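Local coordinates for beta-N-acetylglucosaminidase-like protein Glycoside hydrolase family 20 (Flavobacterium johnsoniae, PDB 6YHH), which probably hydrolyses terminal N-acetylglucosamine units of chitin-derived oligosaccharides, as a glycoside hydrolase family 20 beta-N-acetylhexosaminidase acting in chitin degradation, at residues G35-D38 and S39-G43; G112-H115 and G116-T119; D161-K164 and R165-A169; E453-T456 and P457-D461. All blocks are in the same frame, centred on the assembly; numbering follows the deposited sequence.

In the fold
Contacts 1 and 2 belong to the GH20 domain 2 region and touch each other: Ile41 rests on Ala113 and Arg40 on Leu114. Contacts 3 and 4 lie in the catalytic TIM barrel and meet through the salt bridge of Arg165 with Asp461. Two of the four are helix entries, capped in different ways: a carboxylate does the work in contact 1, reciprocal threonine hydroxyls in contact 4. The other two lie within helices and rest mainly on backbone bonds. Contact 2 alone is buried; the others are partly buried, contact 3 carrying its ion pair at one end. Contacts 2 and 3 do not touch, their nearest atoms being about 5 Å apart.

Contact 1 (G35-D38 and S39-G43); sequences GNPD and SRIFG
With CG of Asp38 opposite its own nitrogen (chi1 -178°), the carboxylate is carried forward over the start of helix 40-56, while Arg40 folds back beneath it through bends at chi1 and chi3 (59°). The result is an Asx turn that caps the helix as the chain arrives from strand 31-35 of domain 2: Arg40 N donates to Asp38 OD2 at 2.9 Å, reaching the oxygen on its anti side and well out of the carboxylate plane. Below the same oxygen lies the Arg40 guanidinium, its plane only 10° from that of the carboxylate. The two groups are stacked, OD2 over the guanidinium centre, and the salt bridge of OD2 to NH1 (3.4 Å) is one of charge alone. The N-H groups of the arginine are turned elsewhere, NH1 to Asp110 and NH2 to Asp221. A backbone turn reinforces the cap, Ile41 N binding Asp38 O at 3.1 Å. On the apolar side, the Pro37 ring meets Ile41, CG to CG2 at 3.6 Å, against helix 110-123. Water 1 spans the turn: it accepts from Ser39 N at 2.9 Å and donates weakly to Asp38 OD1 at 3.2 Å.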
# COMPACT_ATOMS: atom_id res chain seq x y z
N GLY A 35 -34.56 0.33 12.42
CA GLY A 35 -34.87 1.72 12.39
C GLY A 35 -34.91 2.29 11.01
O GLY A 35 -35.44 1.69 10.03
N ASN A 36 -34.39 3.50 10.88
CA ASN A 36 -34.44 4.21 9.59
C ASN A 36 -33.10 4.92 9.34
O ASN A 36 -33.04 6.10 9.16
CB ASN A 36 -35.60 5.20 9.48
CG ASN A 36 -35.72 5.84 8.12
OD1 ASN A 36 -35.40 5.26 7.12
ND2 ASN A 36 -36.13 7.11 8.10
N PRO A 37 -32.04 4.12 9.30
CA PRO A 37 -30.72 4.72 8.87
C PRO A 37 -30.62 5.05 7.38
O PRO A 37 -31.36 4.48 6.54
CB PRO A 37 -29.76 3.58 9.11
CG PRO A 37 -30.58 2.35 8.87
CD PRO A 37 -31.96 2.66 9.46
N ASP A 38 -29.68 5.92 7.06
CA ASP A 38 -29.22 6.09 5.70
C ASP A 38 -28.55 4.82 5.27
O ASP A 38 -27.98 4.11 6.11
CB ASP A 38 -28.26 7.32 5.57
CG ASP A 38 -27.81 7.55 4.18
OD1 ASP A 38 -28.48 8.31 3.41
OD2 ASP A 38 -26.74 6.95 3.78
N SER A 39 -28.59 4.50 3.97
CA SER A 39 -27.96 3.27 3.46
C SER A 39 -26.46 3.14 3.68
O SER A 39 -25.91 2.05 3.61
CB SER A 39 -28.25 3.11 1.96
OG SER A 39 -27.77 4.21 1.21
N ARG A 40 -25.77 4.23 4.03
CA ARG A 40 -24.33 4.11 4.37
C ARG A 40 -24.08 3.22 5.54
O ARG A 40 -22.98 2.69 5.75
CB ARG A 40 -23.74 5.50 4.64
CG ARG A 40 -24.19 6.19 5.93
CD ARG A 40 -23.51 7.55 6.23
NE ARG A 40 -23.73 8.52 5.16
CZ ARG A 40 -24.77 9.32 5.03
NH1 ARG A 40 -25.72 9.31 6.00
NH2 ARG A 40 -24.92 10.07 3.96
N ILE A 41 -25.15 2.93 6.31
CA ILE A 41 -24.95 2.04 7.45
C ILE A 41 -24.54 0.62 6.99
O ILE A 41 -23.84 -0.09 7.74
CB ILE A 41 -26.24 2.00 8.36
CG1 ILE A 41 -26.01 1.29 9.67
CG2 ILE A 41 -27.34 1.24 7.62
CD1 ILE A 41 -25.01 1.93 10.62
N PHE A 42 -24.97 0.18 5.81
CA PHE A 42 -24.76 -1.23 5.39
C PHE A 42 -23.28 -1.57 5.16
O PHE A 42 -22.76 -2.52 5.69
CB PHE A 42 -25.65 -1.59 4.20
CG PHE A 42 -27.13 -1.45 4.53
CD1 PHE A 42 -27.68 -2.14 5.61
CD2 PHE A 42 -27.90 -0.56 3.82
CE1 PHE A 42 -29.06 -1.98 5.92
CE2 PHE A 42 -29.26 -0.41 4.12
CZ PHE A 42 -29.80 -1.10 5.16
N GLY A 43 -22.62 -0.70 4.41
CA GLY A 43 -21.18 -0.95 4.17
C GLY A 43 -20.45 -0.79 5.49
O GLY A 43 -19.45 -1.53 5.74
O HOH W 1 -30.38 5.96 2.22

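Contact 2 (G112-H115 and G116-T119); sequences GALH and GLET
Gly116 N to Gly112 O (2.9 Å) and Leu117 N to Ala113 O (3.0 Å) are successive alpha-helical bonds, and Thr119 N to His115 O (3.1 Å) is of the same kind. Glu118 N leans weakly to His115 O as well, while the intervening carbonyl, Leu114 O, is taken up by solvent: water 2 donates to Leu114 O at 2.9 Å and to Glu118 OE2 at 2.8 Å. A turn at chi2 (-65°) bends the Glu118 carboxylate so that OE2 reaches this water, and OE1 forms a salt bridge with Arg51 of helix 40-56. Thr119 OG1 lies beside the backbone, near His115 O, but its stronger partners are Tyr94 and Lys174.

Further out, Leu117 lays its CG over Ala113 O at 3.4 Å, and its CD1 stands 4.3 Å from Leu114 CD2, a loose apolar contact. Ala113 and Leu117 face strands 76-80 and 102-107, so helix 110-123 packs on the domain 2 sheet beside helix 40-56. His115 leaves in another direction, bonding Glu92 through NE2 and meeting Trp476 edge-to-face.

The chemistry implies that main-chain bonds hold the turn, with Glu118 adding a water bridge, while most side chains tie the helix to the sheet, to helix 40-56 and to Trp476 of the catalytic region.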
# COMPACT_ATOMS: atom_id res chain seq x y z
N GLY A 112 -23.96 8.53 14.14
CA GLY A 112 -23.62 8.06 15.46
C GLY A 112 -23.37 6.57 15.54
O GLY A 112 -22.47 6.11 16.24
N ALA A 113 -24.16 5.78 14.83
CA ALA A 113 -23.92 4.33 14.84
C ALA A 113 -22.57 3.94 14.24
O ALA A 113 -21.92 3.06 14.75
CB ALA A 113 -25.01 3.58 14.16
N LEU A 114 -22.19 4.60 13.15
CA LEU A 114 -20.86 4.37 12.56
C LEU A 114 -19.76 4.65 13.59
O LEU A 114 -18.81 3.92 13.72
CB LEU A 114 -20.63 5.19 11.31
CG LEU A 114 -21.46 4.76 10.13
CD1 LEU A 114 -21.24 5.70 8.98
CD2 LEU A 114 -21.18 3.33 9.71
N HIS A 115 -19.91 5.72 14.35
CA HIS A 115 -18.97 6.03 15.39
C HIS A 115 -18.96 4.94 16.45
O HIS A 115 -17.91 4.51 16.99
CB HIS A 115 -19.29 7.40 16.07
CG HIS A 115 -19.17 8.61 15.18
ND1 HIS A 115 -18.21 8.75 14.17
CD2 HIS A 115 -19.89 9.75 15.17
CE1 HIS A 115 -18.36 9.93 13.59
NE2 HIS A 115 -19.36 10.57 14.20
N GLY A 116 -20.16 4.50 16.83
CA GLY A 116 -20.22 3.49 17.88
C GLY A 116 -19.57 2.20 17.52
O GLY A 116 -19.05 1.49 18.39
N LEU A 117 -19.61 1.84 16.21
CA LEU A 117 -18.91 0.66 15.80
C LEU A 117 -17.39 0.76 16.04
O LEU A 117 -16.72 -0.21 16.40
CB LEU A 117 -19.17 0.39 14.33
CG LEU A 117 -20.61 -0.01 13.93
CD1 LEU A 117 -20.67 -0.00 12.40
CD2 LEU A 117 -20.97 -1.30 14.60
N GLU A 118 -16.85 1.98 15.89
CA GLU A 118 -15.41 2.21 16.16
C GLU A 118 -15.10 2.07 17.62
O GLU A 118 -14.11 1.49 18.00
CB GLU A 118 -14.95 3.56 15.66
CG GLU A 118 -15.14 3.71 14.15
CD GLU A 118 -14.28 2.77 13.31
OE1 GLU A 118 -13.30 2.16 13.83
OE2 GLU A 118 -14.58 2.73 12.07
N THR A 119 -15.98 2.58 18.48
CA THR A 119 -15.79 2.41 19.91
C THR A 119 -15.83 0.95 20.28
O THR A 119 -15.03 0.48 21.14
CB THR A 119 -16.84 3.21 20.70
OG1 THR A 119 -16.83 4.54 20.25
CG2 THR A 119 -16.56 3.16 22.18
O HOH W 2 -17.29 2.78 11.51

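Contact 3 (D161-K164 and R165-A169); sequences DVVK and RNLDA
Asp161 and Arg165 run side by side one turn apart on helix 160-172, the helix of a beta-alpha-beta unit in the catalytic TIM barrel that connects strands 146-152 and 177-184. Their salt bridge joins OD2 to NH2 at 3.2 Å. The oxygen lies at the edge of the guanidinium and in its plane, yet the N-H angle is only 132° and the bond is weak; the two planes stand 61° apart. A face of the guanidinium rests on Val162, with Val162 CA 3.8 Å above the plane and toward its rim, and Val162 CG2 lies 3.7 Å from NH1. Arg165 reaches this place because CG falls between the backbone nitrogen and the carbonyl carbon (chi1 62°), after which the chain runs straight to NE. Its stronger partner is Asp461, which binds NE from helix 460-464 and fixes the guanidinium from the far side of the weak pair.

Beneath these side chains the backbone supplies regular helical bonds, such as Arg165 N to Asp161 O at 3.1 Å and Asp168 N to Lys164 O at 3.1 Å. Asp168 turns its carboxylate to Arg223 and Tyr219. Val163 and Leu167 both pack on Phe178 of strand 177-184 and on Ile216 of the neighbouring helix 210-222; between themselves they point the same way, with Val163 CG1 4.0 Å from Leu167 CD1.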
# COMPACT_ATOMS: atom_id res chain seq x y z
N ASP A 161 -5.28 5.61 -3.66
CA ASP A 161 -5.18 4.66 -2.54
C ASP A 161 -4.85 5.33 -1.20
O ASP A 161 -5.30 4.90 -0.13
CB ASP A 161 -4.21 3.50 -2.81
CG ASP A 161 -2.78 3.95 -3.08
OD1 ASP A 161 -2.57 4.71 -3.95
OD2 ASP A 161 -1.90 3.43 -2.40
N VAL A 162 -3.99 6.35 -1.26
CA VAL A 162 -3.62 7.08 -0.04
C VAL A 162 -4.83 7.79 0.51
O VAL A 162 -5.10 7.74 1.74
CB VAL A 162 -2.55 8.14 -0.32
CG1 VAL A 162 -2.22 8.92 0.94
CG2 VAL A 162 -1.24 7.49 -0.86
N VAL A 163 -5.61 8.42 -0.36
CA VAL A 163 -6.78 9.20 0.07
C VAL A 163 -7.80 8.24 0.71
O VAL A 163 -8.32 8.52 1.81
CB VAL A 163 -7.39 9.93 -1.14
CG1 VAL A 163 -8.72 10.58 -0.75
CG2 VAL A 163 -6.42 10.95 -1.70
N LYS A 164 -8.08 7.11 0.06
CA LYS A 164 -9.05 6.17 0.55
C LYS A 164 -8.68 5.63 1.93
O LYS A 164 -9.52 5.63 2.85
CB LYS A 164 -9.31 5.02 -0.41
CG LYS A 164 -10.09 5.40 -1.66
CD LYS A 164 -10.29 4.22 -2.55
CE LYS A 164 -11.22 4.52 -3.69
NZ LYS A 164 -11.61 3.30 -4.50
N ARG A 165 -7.44 5.17 2.12
CA ARG A 165 -7.15 4.57 3.42
C ARG A 165 -7.17 5.63 4.49
O ARG A 165 -7.45 5.34 5.71
CB ARG A 165 -5.86 3.79 3.46
CG ARG A 165 -4.58 4.55 3.19
CD ARG A 165 -3.37 3.65 3.17
NE ARG A 165 -2.12 4.37 3.00
CZ ARG A 165 -1.42 4.45 1.86
NH1 ARG A 165 -0.32 5.16 1.80
NH2 ARG A 165 -1.85 3.83 0.76
N ASN A 166 -6.76 6.84 4.17
CA ASN A 166 -6.81 7.90 5.18
C ASN A 166 -8.27 8.27 5.56
O ASN A 166 -8.50 8.62 6.69
CB ASN A 166 -5.95 9.08 4.74
CG ASN A 166 -4.50 8.83 5.09
OD1 ASN A 166 -3.69 8.20 4.30
ND2 ASN A 166 -4.16 9.23 6.27
N LEU A 167 -9.20 8.20 4.62
CA LEU A 167 -10.59 8.38 4.94
C LEU A 167 -11.01 7.27 5.91
O LEU A 167 -11.74 7.55 6.89
CB LEU A 167 -11.45 8.33 3.66
CG LEU A 167 -11.33 9.61 2.86
CD1 LEU A 167 -11.91 9.46 1.42
CD2 LEU A 167 -11.93 10.82 3.57
N ASP A 168 -10.56 6.02 5.71
CA ASP A 168 -10.88 4.97 6.71
C ASP A 168 -10.30 5.32 8.08
O ASP A 168 -10.96 5.08 9.10
CB ASP A 168 -10.37 3.61 6.25
CG ASP A 168 -11.19 3.06 5.07
OD1 ASP A 168 -12.42 2.89 5.28
OD2 ASP A 168 -10.63 2.78 4.04
N ALA A 169 -9.08 5.85 8.10
CA ALA A 169 -8.44 6.16 9.38
C ALA A 169 -9.24 7.30 10.10
O ALA A 169 -9.38 7.32 11.35
CB ALA A 169 -6.99 6.56 9.22

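Contact 4 (E453-T456 and P457-D461); sequences ELAT and PETFD
Pro457 follows Thr456 directly, and the 3.3 Å between Pro457 CD and Thr456 CB is largely set by the peptide link between them. The ring leans on Pro159 and on Val162 of helix 160-172. Next comes Glu458, whose backbone N makes a weak bond to Thr456 OG1. Its side chain brings the carboxylate back over the threonine, with OE1 3.3 Å from Thr456 CB.

Thr459 carries the centre of the arrangement. Its N donates to Thr456 OG1 at 3.1 Å, and in return Thr456 N donates to Thr459 OG1 at 3.1 Å. This exchange of side chain for main chain is a capping box, and it closes the entry to helix 460-464, which follows barrel strand 443-450 in the catalytic domain. Both hydroxyls are held inward by a chi1 near 60°. Thr459 OG1 has a further task, donating to water 3 at 2.7 Å; the water in turn donates to Leu454 O at 2.8 Å, so that the turn is tied to the loop before it.

Phe460 follows, its N bound to Thr456 O at 2.8 Å with the donor nearly in line with the carbonyl. CG lies opposite the backbone nitrogen (chi1 -174°), sending the ring toward Met450 and Val162, while Phe460 CA comes within 4.2 Å of Ala455 CB.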
# COMPACT_ATOMS: atom_id res chain seq x y z
N GLU A 453 5.33 18.95 1.34
CA GLU A 453 6.68 19.22 0.85
C GLU A 453 7.62 18.07 1.08
O GLU A 453 8.45 17.75 0.18
CB GLU A 453 7.29 20.41 1.51
CG GLU A 453 6.65 21.77 1.20
CD GLU A 453 5.50 22.22 2.01
OE1 GLU A 453 4.81 21.36 2.64
OE2 GLU A 453 5.32 23.48 2.06
N LEU A 454 7.55 17.46 2.29
CA LEU A 454 8.48 16.48 2.71
C LEU A 454 7.87 15.10 3.01
O LEU A 454 8.39 14.37 3.85
CB LEU A 454 9.27 16.97 3.95
CG LEU A 454 9.96 18.34 3.80
CD1 LEU A 454 10.61 18.85 5.13
CD2 LEU A 454 10.98 18.35 2.62
N ALA A 455 6.77 14.80 2.35
CA ALA A 455 6.10 13.49 2.50
C ALA A 455 5.65 12.98 1.16
O ALA A 455 4.80 13.56 0.52
CB ALA A 455 4.96 13.59 3.45
N THR A 456 6.14 11.81 0.82
CA THR A 456 5.72 11.10 -0.41
C THR A 456 4.54 10.24 -0.08
O THR A 456 4.20 10.08 1.09
CB THR A 456 6.86 10.19 -0.86
OG1 THR A 456 7.18 9.30 0.24
CG2 THR A 456 8.11 11.02 -1.24
N PRO A 457 3.94 9.63 -1.08
CA PRO A 457 2.89 8.63 -0.74
C PRO A 457 3.38 7.53 0.15
O PRO A 457 2.58 6.96 0.89
CB PRO A 457 2.52 8.05 -2.11
CG PRO A 457 2.79 9.20 -3.00
CD PRO A 457 4.01 9.90 -2.53
N GLU A 458 4.67 7.24 0.09
CA GLU A 458 5.28 6.22 0.96
C GLU A 458 5.38 6.64 2.40
O GLU A 458 5.18 5.84 3.35
CB GLU A 458 6.63 5.73 0.41
CG GLU A 458 6.47 5.05 -0.98
CD GLU A 458 6.28 5.94 -2.16
OE1 GLU A 458 6.64 7.13 -2.14
OE2 GLU A 458 5.55 5.41 -3.07
N THR A 459 5.76 7.88 2.64
CA THR A 459 5.99 8.32 4.00
C THR A 459 4.80 9.12 4.64
O THR A 459 4.85 9.38 5.83
CB THR A 459 7.26 9.18 4.21
OG1 THR A 459 7.17 10.38 3.43
CG2 THR A 459 8.46 8.45 3.72
N PHE A 460 3.79 9.43 3.83
CA PHE A 460 2.61 10.22 4.23
C PHE A 460 2.00 9.71 5.55
O PHE A 460 1.90 10.45 6.54
CB PHE A 460 1.53 10.13 3.15
CG PHE A 460 0.36 11.02 3.43
CD1 PHE A 460 0.39 12.34 3.02
CD2 PHE A 460 -0.79 10.54 4.03
CE1 PHE A 460 -0.62 13.22 3.27
CE2 PHE A 460 -1.84 11.39 4.30
CZ PHE A 460 -1.80 12.73 3.89
N ASP A 461 1.67 8.42 5.61
CA ASP A 461 1.01 7.90 6.81
C ASP A 461 1.90 7.97 8.08
O ASP A 461 1.37 8.26 9.19
CB ASP A 461 0.54 6.47 6.60
CG ASP A 461 -0.53 6.32 5.58
OD1 ASP A 461 -1.10 7.30 5.18
OD2 ASP A 461 -0.79 5.11 5.21
O HOH W 3 9.33 11.79 4.37